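Local atomic coordinates of probable adhesion protein (Pseudomonas aeruginosa PAO1, PDB entry 6R44), a protein that probably binds divalent metal ions in the periplasm as the solute-binding component of a zinc-uptake-like ABC transport system. Residues 171-176 / 220-225. Numbering follows the deposited sequence.
Sequences FRVATI and VKVIFS
Ala174 turns both its N and its O to strand 222-226, bracketing Ile223: N donates to Val222 O (2.9 Å) and O accepts from Phe224 N, also at 2.9 Å, as expected for parallel strands. Further along, Ile176 N reaches Phe224 O at 3.2 Å. At the other end Arg172 O takes two donors, Lys221 N at 3.0 Å and, weakly, Val222 N.

On the face bearing Val173, Thr175, Val222 and Phe224, the two valines lie side by side, Val173 CG2 to Val222 CG2 3.6 Å. Val173 CG1 meets the Phe224 ring at its edge, in plane, 3.7 Å from CE2. Phe171 starts out away from 220-225, but with CG opposite its own N (chi1 -174°) the ring returns, CE1 3.7 Å from Val222 CG1. On the other face Ala174 CB meets Ile223 CD1; Val220 CG1 also reaches Ala174 CB, and Ile176 CD1 comes to Ile223 CD1 at 3.8 Å.

Thr175 OG1 hydrogen-bonds to the backbone O of His177, which binds iron(II) or manganese(II) in this protein, and Ser225 OG to Ser247 OG. Strand 173-175 thus leads straight to a metal ligand. Both strands are central in a four-stranded parallel sheet of order 2-1-3-4, flanked by 193-194 and 244-248; helix 260-278 packs on Phe171 and Phe224, helix 234-241 on Ile176 and Ser225.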
ATOM      1  N   PHE A 171     -20.437 -13.008  -4.000  1.00 39.38           N
ATOM      2  CA  PHE A 171     -19.738 -12.055  -3.144  1.00 36.89           C
ATOM      3  C   PHE A 171     -18.919 -11.077  -3.971  1.00 38.64           C
ATOM      4  O   PHE A 171     -17.812 -11.385  -4.409  1.00 38.93           O
ATOM      5  CB  PHE A 171     -18.908 -12.745  -2.041  1.00 37.62           C
ATOM      6  CG  PHE A 171     -18.282 -11.791  -1.042  1.00 37.98           C
ATOM      7  CD1 PHE A 171     -19.051 -11.188  -0.054  1.00 39.64           C
ATOM      8  CD2 PHE A 171     -16.929 -11.484  -1.099  1.00 38.54           C
ATOM      9  CE1 PHE A 171     -18.474 -10.314   0.865  1.00 39.31           C
ATOM     10  CE2 PHE A 171     -16.347 -10.641  -0.151  1.00 40.56           C
ATOM     11  CZ  PHE A 171     -17.127 -10.047   0.813  1.00 38.41           C
ATOM     12  N   ARG A 172     -19.479  -9.895  -4.176  1.00 33.23           N
ATOM     13  CA  ARG A 172     -18.853  -8.820  -4.929  1.00 31.30           C
ATOM     14  C   ARG A 172     -18.452  -7.677  -3.993  1.00 34.00           C
ATOM     15  O   ARG A 172     -19.221  -7.270  -3.119  1.00 31.80           O
ATOM     16  CB  ARG A 172     -19.777  -8.339  -6.042  1.00 30.87           C
ATOM     17  CG  ARG A 172     -19.954  -9.332  -7.188  1.00 31.79           C
ATOM     18  CD  ARG A 172     -20.754  -8.653  -8.272  1.00 37.59           C
ATOM     19  NE  ARG A 172     -21.174  -9.568  -9.328  1.00 45.15           N
ATOM     20  CZ  ARG A 172     -20.427  -9.858 -10.384  1.00 56.50           C
ATOM     21  NH1 ARG A 172     -19.221  -9.311 -10.524  1.00 45.20           N
ATOM     22  NH2 ARG A 172     -20.874 -10.694 -11.307  1.00 34.91           N
ATOM     23  N   VAL A 173     -17.238  -7.154  -4.217  1.00 29.34           N
ATOM     24  CA  VAL A 173     -16.581  -6.139  -3.433  1.00 28.44           C
ATOM     25  C   VAL A 173     -16.300  -4.862  -4.235  1.00 30.40           C
ATOM     26  O   VAL A 173     -15.828  -4.929  -5.368  1.00 30.00           O
ATOM     27  CB  VAL A 173     -15.278  -6.823  -2.917  1.00 32.59           C
ATOM     28  CG1 VAL A 173     -14.111  -5.860  -2.740  1.00 31.70           C
ATOM     29  CG2 VAL A 173     -15.548  -7.639  -1.660  1.00 32.37           C
ATOM     30  N   ALA A 174     -16.547  -3.705  -3.624  1.00 25.24           N
ATOM     31  CA  ALA A 174     -16.207  -2.417  -4.198  1.00 24.77           C
ATOM     32  C   ALA A 174     -15.288  -1.668  -3.224  1.00 28.90           C
ATOM     33  O   ALA A 174     -15.283  -1.954  -2.023  1.00 27.95           O
ATOM     34  CB  ALA A 174     -17.458  -1.590  -4.501  1.00 25.76           C
ATOM     35  N   THR A 175     -14.444  -0.772  -3.750  1.00 24.83           N
ATOM     36  CA  THR A 175     -13.554   0.038  -2.907  1.00 23.41           C
ATOM     37  C   THR A 175     -13.675   1.508  -3.325  1.00 26.16           C
ATOM     38  O   THR A 175     -14.022   1.785  -4.476  1.00 26.10           O
ATOM     39  CB  THR A 175     -12.094  -0.470  -2.930  1.00 28.03           C
ATOM     40  OG1 THR A 175     -11.499  -0.151  -4.183  1.00 29.87           O
ATOM     41  CG2 THR A 175     -11.962  -1.988  -2.638  1.00 28.39           C
ATOM     42  N   ILE A 176     -13.405   2.447  -2.402  1.00 23.31           N
ATOM     43  CA  ILE A 176     -13.427   3.884  -2.731  1.00 22.90           C
ATOM     44  C   ILE A 176     -12.147   4.202  -3.526  1.00 25.75           C
ATOM     45  O   ILE A 176     -12.227   4.657  -4.656  1.00 26.06           O
ATOM     46  CB  ILE A 176     -13.577   4.798  -1.469  1.00 25.62           C
ATOM     47  CG1 ILE A 176     -14.886   4.507  -0.640  1.00 25.94           C
ATOM     48  CG2 ILE A 176     -13.481   6.294  -1.882  1.00 25.66           C
ATOM     49  CD1 ILE A 176     -16.247   4.917  -1.316  1.00 29.09           C
ATOM     50  N   VAL A 220     -23.538  -5.538  -5.631  1.00 28.95           N
ATOM     51  CA  VAL A 220     -22.317  -5.465  -4.835  1.00 27.88           C
ATOM     52  C   VAL A 220     -22.710  -5.518  -3.372  1.00 33.02           C
ATOM     53  O   VAL A 220     -23.579  -4.779  -2.938  1.00 32.11           O
ATOM     54  CB  VAL A 220     -21.427  -4.251  -5.199  1.00 29.88           C
ATOM     55  CG1 VAL A 220     -20.318  -4.038  -4.166  1.00 28.61           C
ATOM     56  CG2 VAL A 220     -20.840  -4.420  -6.606  1.00 29.81           C
ATOM     57  N   LYS A 221     -22.061  -6.412  -2.626  1.00 31.00           N
ATOM     58  CA  LYS A 221     -22.338  -6.691  -1.214  1.00 31.45           C
ATOM     59  C   LYS A 221     -21.573  -5.816  -0.206  1.00 32.47           C
ATOM     60  O   LYS A 221     -22.139  -5.449   0.826  1.00 29.23           O
ATOM     61  CB  LYS A 221     -22.061  -8.186  -0.945  1.00 35.07           C
ATOM     62  CG  LYS A 221     -22.720  -9.146  -1.959  1.00 38.99           C
ATOM     63  CD  LYS A 221     -24.243  -9.220  -1.765  1.00 45.52           C
ATOM     64  CE  LYS A 221     -24.876 -10.342  -2.539  1.00 55.31           C
ATOM     65  NZ  LYS A 221     -26.308 -10.490  -2.180  1.00 62.43           N
ATOM     66  N   VAL A 222     -20.273  -5.531  -0.464  1.00 29.27           N
ATOM     67  CA  VAL A 222     -19.494  -4.738   0.492  1.00 28.09           C
ATOM     68  C   VAL A 222     -18.706  -3.615  -0.177  1.00 29.52           C
ATOM     69  O   VAL A 222     -18.339  -3.691  -1.351  1.00 28.21           O
ATOM     70  CB  VAL A 222     -18.592  -5.546   1.496  1.00 31.52           C
ATOM     71  CG1 VAL A 222     -19.253  -6.823   1.987  1.00 31.75           C
ATOM     72  CG2 VAL A 222     -17.201  -5.823   0.962  1.00 30.94           C
ATOM     73  N   ILE A 223     -18.467  -2.558   0.602  1.00 26.32           N
ATOM     74  CA  ILE A 223     -17.613  -1.459   0.205  1.00 26.70           C
ATOM     75  C   ILE A 223     -16.538  -1.284   1.261  1.00 27.62           C
ATOM     76  O   ILE A 223     -16.834  -1.236   2.467  1.00 25.72           O
ATOM     77  CB  ILE A 223     -18.314  -0.129  -0.218  1.00 31.26           C
ATOM     78  CG1 ILE A 223     -17.310   1.001  -0.460  1.00 31.79           C
ATOM     79  CG2 ILE A 223     -19.376   0.307   0.772  1.00 35.41           C
ATOM     80  CD1 ILE A 223     -17.066   1.297  -1.893  1.00 48.04           C
ATOM     81  N   PHE A 224     -15.286  -1.249   0.795  1.00 22.46           N
ATOM     82  CA  PHE A 224     -14.118  -0.973   1.615  1.00 21.00           C
ATOM     83  C   PHE A 224     -13.767   0.479   1.411  1.00 25.07           C
ATOM     84  O   PHE A 224     -13.313   0.870   0.325  1.00 23.54           O
ATOM     85  CB  PHE A 224     -12.930  -1.885   1.275  1.00 21.53           C
ATOM     86  CG  PHE A 224     -13.159  -3.328   1.608  1.00 23.78           C
ATOM     87  CD1 PHE A 224     -13.235  -3.748   2.930  1.00 25.12           C
ATOM     88  CD2 PHE A 224     -13.272  -4.282   0.599  1.00 27.47           C
ATOM     89  CE1 PHE A 224     -13.439  -5.095   3.242  1.00 27.78           C
ATOM     90  CE2 PHE A 224     -13.459  -5.632   0.908  1.00 30.06           C
ATOM     91  CZ  PHE A 224     -13.570  -6.027   2.224  1.00 27.92           C
ATOM     92  N   SER A 225     -14.037   1.293   2.441  1.00 22.74           N
ATOM     93  CA  SER A 225     -13.745   2.722   2.424  1.00 22.68           C
ATOM     94  C   SER A 225     -12.375   2.989   3.055  1.00 27.85           C
ATOM     95  O   SER A 225     -11.714   2.059   3.518  1.00 26.48           O
ATOM     96  CB  SER A 225     -14.853   3.515   3.107  1.00 25.61           C
ATOM     97  OG  SER A 225     -14.914   3.186   4.482  1.00 29.27           O
TER